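Pectate lyase from Bacillus subtilis cleaves polygalacturonate by calcium-dependent elimination, leaving oligosaccharides with an unsaturated sugar at their non-reducing ends. Local coordinates of one contact, PDB 5AMV (chain A, 1.57 Å), residues Ile235-Asn240 and Ile266-Asn271, beside the matching contact of the related pectate lyase 47 from Bacillus sp., PDB 1VBL (chain B, 1.91 Å), residues Ile241-Asn246 and Val272-Asn277. One frame, after least-squares fit of the local backbone (RMSD 0.12 Å); residues are numbered along the deposited sequences.

Structure 1 (5AMV); sequences ITMSYN and ITLHHN.
Met237 and Leu268 lie side by side on neighbouring parallel strands of the right-handed pectate lyase beta-helix. CG of Met237 stands anti to the carbonyl carbon (chi1 -51°), and the extended chain brings SD to 3.9 Å from CD2 of Leu268. CB of Ile235 sits 3.8 Å from CG1 of Ile266. This buried face is the tightly packed part. At the turn the amides of Asn240 and Asn271 lie with planes 7° apart, in a row of asparagines that Asn293 continues; N of Cys199 holds OD1 of Asn240. ND2 of Asn271 reaches O of Met237 from above the carbonyl plane (49° out), beside N of His269, while OD1 takes N of Asn240 at 2.8 Å. Tyr239 forms the partly exposed side, its ring under CB of His270, 3.4 Å from the centroid, the imidazole nearly parallel but slid aside.

Structure 2 (1VBL); sequences ITISYN and VTLHHN.
Ile243 and Leu274 lie side by side, pointing the same way. CG1 of Ile243 stands anti to the carbonyl carbon (chi1 -61°), and the extended chain brings CD1 to 3.9 Å from CD2 of Leu274. CB of Ile241 sits 4.0 Å from CG1 of Val272. This buried face is the tightly packed part. At the turn the amides of Asn246 and Asn277 lie with planes 7° apart, in a row of asparagines that Asn299 continues; N of Asn205 holds OD1 of Asn246. ND2 of Asn277 reaches O of Ile243 from above the carbonyl plane (54° out), beside N of His275, while OD1 takes N of Asn246 at 2.9 Å. Tyr245 forms the partly exposed side, its ring under CB of His276, 3.5 Å from the centroid, the imidazole nearly parallel but slid aside.

How the two compare
The sharpest difference is Met237(A) against Ile243(B), an unbranched thioether in place of a chain that forks at CB. The two start together: CB coincides within the error, and CG of Met237(A) and CG1 of Ile243(B) are 0.4 Å apart. They then diverge, with SD of Met237(A) and CD1 of Ile243(B) 1.3 Å apart after superposition. CE of Met237(A) has no counterpart in the isoleucine, and CG2 of Ile243(B) none in the methionine, so bulk at the far end of one chain is set against bulk close to the backbone in the other. Both remain buried and keep touching the leucine of the next strand.

That leucine is modelled differently: chi2 is -177° in Leu268(A) and 88° in Leu274(B), with CD2 of Leu274(B) near the place of CD1 of Leu268(A). The bond from ND2 of Asn271(A) or Asn277(B) to O of the exchanged residue is found in both, and those asparagines keep their place.

At Ile266(A) against Val272(B), CG1 of Ile266(A) and CG2 of Val272(B) are 0.2 Å apart. Both are buried and touch Ile235(A) or Ile241(B), the exchanged residue and the leucine; what the valine lacks is the terminal methyl, CD1 of Ile266(A).

Structure 1 (5AMV)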
loop_
_atom_site.group_PDB
_atom_site.type_symbol
_atom_site.label_atom_id
_atom_site.label_comp_id
_atom_site.label_asym_id
_atom_site.label_seq_id
_atom_site.Cartn_x
_atom_site.Cartn_y
_atom_site.Cartn_z
ATOM N N ILE A 235 2.185 2.414 -13.246
ATOM C CA ILE A 235 2.334 1.374 -12.233
ATOM C C ILE A 235 1.270 0.315 -12.442
ATOM O O ILE A 235 0.105 0.644 -12.682
ATOM C CB ILE A 235 2.104 2.001 -10.835
ATOM C CG1 ILE A 235 3.208 3.033 -10.544
ATOM C CG2 ILE A 235 2.055 0.919 -9.711
ATOM C CD1 ILE A 235 2.781 4.100 -9.506
ATOM N N THR A 236 1.658 -0.951 -12.339
ATOM C CA THR A 236 0.693 -2.026 -12.379
ATOM C C THR A 236 0.813 -2.801 -11.077
ATOM O O THR A 236 1.924 -3.180 -10.716
ATOM C CB THR A 236 0.954 -2.962 -13.564
ATOM O OG1 THR A 236 0.720 -2.223 -14.778
ATOM C CG2 THR A 236 0.021 -4.197 -13.548
ATOM N N MET A 237 -0.313 -3.053 -10.381
ATOM C CA MET A 237 -0.283 -3.941 -9.203
ATOM C C MET A 237 -1.281 -5.067 -9.504
ATOM O O MET A 237 -2.489 -4.807 -9.650
ATOM C CB MET A 237 -0.693 -3.204 -7.934
ATOM C CG MET A 237 0.063 -1.890 -7.695
ATOM S SD MET A 237 -0.318 -1.321 -6.024
ATOM C CE MET A 237 0.446 0.304 -6.153
ATOM N N SER A 238 -0.761 -6.295 -9.623
ATOM C CA SER A 238 -1.564 -7.419 -10.072
ATOM C C SER A 238 -1.388 -8.612 -9.158
ATOM O O SER A 238 -0.304 -8.839 -8.630
ATOM C CB SER A 238 -1.204 -7.805 -11.525
ATOM O OG SER A 238 0.194 -8.098 -11.688
ATOM N N TYR A 239 -2.464 -9.382 -8.984
ATOM C CA TYR A 239 -2.408 -10.669 -8.261
ATOM C C TYR A 239 -1.819 -10.555 -6.862
ATOM O O TYR A 239 -1.153 -11.500 -6.386
ATOM C CB TYR A 239 -1.656 -11.724 -9.111
ATOM C CG TYR A 239 -2.420 -12.130 -10.361
ATOM C CD1 TYR A 239 -3.482 -13.041 -10.269
ATOM C CD2 TYR A 239 -2.118 -11.570 -11.605
ATOM C CE1 TYR A 239 -4.214 -13.410 -11.394
ATOM C CE2 TYR A 239 -2.845 -11.932 -12.734
ATOM C CZ TYR A 239 -3.890 -12.836 -12.622
ATOM O OH TYR A 239 -4.623 -13.195 -13.736
ATOM N N ASN A 240 -2.070 -9.422 -6.186
ATOM C CA ASN A 240 -1.631 -9.334 -4.815
ATOM C C ASN A 240 -2.715 -9.696 -3.837
ATOM O O ASN A 240 -3.901 -9.612 -4.191
ATOM C CB ASN A 240 -1.081 -7.940 -4.499
ATOM C CG ASN A 240 0.029 -7.528 -5.437
ATOM O OD1 ASN A 240 1.146 -8.063 -5.388
ATOM N ND2 ASN A 240 -0.272 -6.566 -6.304
ATOM N N ILE A 266 -2.237 4.185 -12.643
ATOM C CA ILE A 266 -2.059 2.885 -11.966
ATOM C C ILE A 266 -3.146 1.921 -12.442
ATOM O O ILE A 266 -4.334 2.269 -12.504
ATOM C CB ILE A 266 -2.155 3.089 -10.454
ATOM C CG1 ILE A 266 -1.041 4.041 -9.968
ATOM C CG2 ILE A 266 -2.053 1.721 -9.721
ATOM C CD1 ILE A 266 -1.396 4.672 -8.609
ATOM N N THR A 267 -2.742 0.691 -12.711
ATOM C CA THR A 267 -3.681 -0.383 -12.999
ATOM C C THR A 267 -3.675 -1.385 -11.862
ATOM O O THR A 267 -2.624 -1.892 -11.503
ATOM C CB THR A 267 -3.308 -1.102 -14.312
ATOM O OG1 THR A 267 -3.334 -0.152 -15.382
ATOM C CG2 THR A 267 -4.256 -2.268 -14.665
ATOM N N LEU A 268 -4.855 -1.645 -11.308
ATOM C CA LEU A 268 -4.997 -2.687 -10.288
ATOM C C LEU A 268 -5.823 -3.813 -10.845
ATOM O O LEU A 268 -7.004 -3.615 -11.147
ATOM C CB LEU A 268 -5.730 -2.158 -9.039
ATOM C CG LEU A 268 -5.115 -0.904 -8.388
ATOM C CD1 LEU A 268 -5.895 -0.569 -7.141
ATOM C CD2 LEU A 268 -3.661 -1.128 -7.986
ATOM N N HIS A 269 -5.227 -4.993 -10.971
ATOM C CA HIS A 269 -6.068 -6.123 -11.384
ATOM C C HIS A 269 -5.759 -7.435 -10.706
ATOM O O HIS A 269 -4.635 -7.684 -10.327
ATOM C CB HIS A 269 -6.101 -6.239 -12.936
ATOM C CG HIS A 269 -4.842 -6.791 -13.556
ATOM N ND1 HIS A 269 -4.614 -8.148 -13.698
ATOM C CD2 HIS A 269 -3.755 -6.165 -14.089
ATOM C CE1 HIS A 269 -3.439 -8.335 -14.278
ATOM N NE2 HIS A 269 -2.899 -7.153 -14.530
ATOM N N HIS A 270 -6.789 -8.283 -10.599
ATOM C CA HIS A 270 -6.710 -9.598 -9.953
ATOM C C HIS A 270 -6.132 -9.571 -8.545
ATOM O O HIS A 270 -5.547 -10.580 -8.075
ATOM C CB HIS A 270 -5.940 -10.570 -10.851
ATOM C CG HIS A 270 -6.646 -10.896 -12.130
ATOM N ND1 HIS A 270 -6.401 -10.213 -13.307
ATOM C CD2 HIS A 270 -7.582 -11.828 -12.419
ATOM C CE1 HIS A 270 -7.158 -10.716 -14.271
ATOM N NE2 HIS A 270 -7.900 -11.684 -13.752
ATOM N N ASN A 271 -6.296 -8.439 -7.875
ATOM C CA ASN A 271 -5.977 -8.411 -6.458
ATOM C C ASN A 271 -7.094 -8.892 -5.558
ATOM O O ASN A 271 -8.289 -8.760 -5.874
ATOM C CB ASN A 271 -5.571 -7.013 -6.047
ATOM C CG ASN A 271 -4.421 -6.498 -6.866
ATOM O OD1 ASN A 271 -3.269 -6.959 -6.721
ATOM N ND2 ASN A 271 -4.706 -5.524 -7.751
#

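Structure 2 (1VBL)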
loop_
_atom_site.group_PDB
_atom_site.type_symbol
_atom_site.label_atom_id
_atom_site.label_comp_id
_atom_site.label_asym_id
_atom_site.label_seq_id
_atom_site.Cartn_x
_atom_site.Cartn_y
_atom_site.Cartn_z
ATOM N N ILE B 241 2.210 2.441 -13.180
ATOM C CA ILE B 241 2.335 1.389 -12.188
ATOM C C ILE B 241 1.292 0.298 -12.398
ATOM O O ILE B 241 0.149 0.592 -12.725
ATOM C CB ILE B 241 2.133 1.979 -10.781
ATOM C CG1 ILE B 241 3.129 3.122 -10.560
ATOM C CG2 ILE B 241 2.274 0.894 -9.723
ATOM C CD1 ILE B 241 2.915 3.868 -9.263
ATOM N N THR B 242 1.697 -0.956 -12.220
ATOM C CA THR B 242 0.774 -2.078 -12.339
ATOM C C THR B 242 0.827 -2.885 -11.045
ATOM O O THR B 242 1.892 -3.331 -10.618
ATOM C CB THR B 242 1.114 -2.997 -13.536
ATOM O OG1 THR B 242 0.855 -2.299 -14.762
ATOM C CG2 THR B 242 0.250 -4.266 -13.498
ATOM N N ILE B 243 -0.335 -3.042 -10.419
ATOM C CA ILE B 243 -0.488 -3.780 -9.166
ATOM C C ILE B 243 -1.380 -4.968 -9.502
ATOM O O ILE B 243 -2.591 -4.814 -9.692
ATOM C CB ILE B 243 -1.169 -2.890 -8.105
ATOM C CG1 ILE B 243 -0.293 -1.660 -7.835
ATOM C CG2 ILE B 243 -1.424 -3.682 -6.830
ATOM C CD1 ILE B 243 -0.934 -0.644 -6.918
ATOM N N SER B 244 -0.786 -6.157 -9.564
ATOM C CA SER B 244 -1.549 -7.331 -9.955
ATOM C C SER B 244 -1.348 -8.598 -9.137
ATOM O O SER B 244 -0.261 -8.869 -8.629
ATOM C CB SER B 244 -1.244 -7.648 -11.414
ATOM O OG SER B 244 0.151 -7.825 -11.598
ATOM N N TYR B 245 -2.419 -9.377 -9.033
ATOM C CA TYR B 245 -2.387 -10.645 -8.323
ATOM C C TYR B 245 -1.776 -10.610 -6.925
ATOM O O TYR B 245 -1.054 -11.528 -6.535
ATOM C CB TYR B 245 -1.656 -11.674 -9.180
ATOM C CG TYR B 245 -2.457 -12.113 -10.385
ATOM C CD1 TYR B 245 -3.446 -13.084 -10.262
ATOM C CD2 TYR B 245 -2.238 -11.549 -11.640
ATOM C CE1 TYR B 245 -4.201 -13.487 -11.362
ATOM C CE2 TYR B 245 -2.991 -11.944 -12.753
ATOM C CZ TYR B 245 -3.969 -12.914 -12.600
ATOM O OH TYR B 245 -4.722 -13.325 -13.677
ATOM N N ASN B 246 -2.076 -9.554 -6.174
ATOM C CA ASN B 246 -1.579 -9.421 -4.808
ATOM C C ASN B 246 -2.718 -9.690 -3.842
ATOM O O ASN B 246 -3.893 -9.586 -4.197
ATOM C CB ASN B 246 -1.074 -7.998 -4.540
ATOM C CG ASN B 246 0.093 -7.619 -5.413
ATOM O OD1 ASN B 246 1.212 -8.106 -5.225
ATOM N ND2 ASN B 246 -0.156 -6.746 -6.384
ATOM N N VAL B 272 -2.279 4.286 -12.750
ATOM C CA VAL B 272 -2.079 2.977 -12.152
ATOM C C VAL B 272 -3.151 1.982 -12.574
ATOM O O VAL B 272 -4.301 2.349 -12.798
ATOM C CB VAL B 272 -2.123 3.085 -10.597
ATOM C CG1 VAL B 272 -1.771 1.743 -9.959
ATOM C CG2 VAL B 272 -1.176 4.179 -10.117
ATOM N N THR B 273 -2.756 0.720 -12.681
ATOM C CA THR B 273 -3.675 -0.359 -13.024
ATOM C C THR B 273 -3.608 -1.360 -11.884
ATOM O O THR B 273 -2.518 -1.760 -11.466
ATOM C CB THR B 273 -3.262 -1.102 -14.311
ATOM O OG1 THR B 273 -3.325 -0.211 -15.425
ATOM C CG2 THR B 273 -4.194 -2.284 -14.565
ATOM N N LEU B 274 -4.772 -1.746 -11.375
ATOM C CA LEU B 274 -4.855 -2.723 -10.301
ATOM C C LEU B 274 -5.806 -3.809 -10.764
ATOM O O LEU B 274 -6.990 -3.549 -11.002
ATOM C CB LEU B 274 -5.405 -2.097 -9.018
ATOM C CG LEU B 274 -4.671 -0.881 -8.453
ATOM C CD1 LEU B 274 -5.237 0.383 -9.078
ATOM C CD2 LEU B 274 -4.845 -0.839 -6.934
ATOM N N HIS B 275 -5.298 -5.024 -10.908
ATOM C CA HIS B 275 -6.156 -6.106 -11.344
ATOM C C HIS B 275 -5.834 -7.439 -10.693
ATOM O O HIS B 275 -4.691 -7.712 -10.309
ATOM C CB HIS B 275 -6.136 -6.211 -12.882
ATOM C CG HIS B 275 -4.839 -6.690 -13.463
ATOM N ND1 HIS B 275 -4.522 -8.028 -13.574
ATOM C CD2 HIS B 275 -3.803 -6.014 -14.013
ATOM C CE1 HIS B 275 -3.350 -8.154 -14.169
ATOM N NE2 HIS B 275 -2.891 -6.946 -14.447
ATOM N N HIS B 276 -6.876 -8.249 -10.546
ATOM C CA HIS B 276 -6.775 -9.573 -9.945
ATOM C C HIS B 276 -6.192 -9.595 -8.542
ATOM O O HIS B 276 -5.538 -10.562 -8.146
ATOM C CB HIS B 276 -5.977 -10.503 -10.858
ATOM C CG HIS B 276 -6.658 -10.783 -12.160
ATOM N ND1 HIS B 276 -6.443 -10.025 -13.292
ATOM C CD2 HIS B 276 -7.586 -11.708 -12.497
ATOM C CE1 HIS B 276 -7.209 -10.473 -14.270
ATOM N NE2 HIS B 276 -7.912 -11.494 -13.814
ATOM N N ASN B 277 -6.433 -8.530 -7.788
ATOM C CA ASN B 277 -5.941 -8.473 -6.424
ATOM C C ASN B 277 -7.043 -9.004 -5.526
ATOM O O ASN B 277 -8.229 -8.893 -5.839
ATOM C CB ASN B 277 -5.575 -7.036 -6.039
ATOM C CG ASN B 277 -4.408 -6.505 -6.850
ATOM O OD1 ASN B 277 -3.278 -6.980 -6.719
ATOM N ND2 ASN B 277 -4.678 -5.525 -7.702
#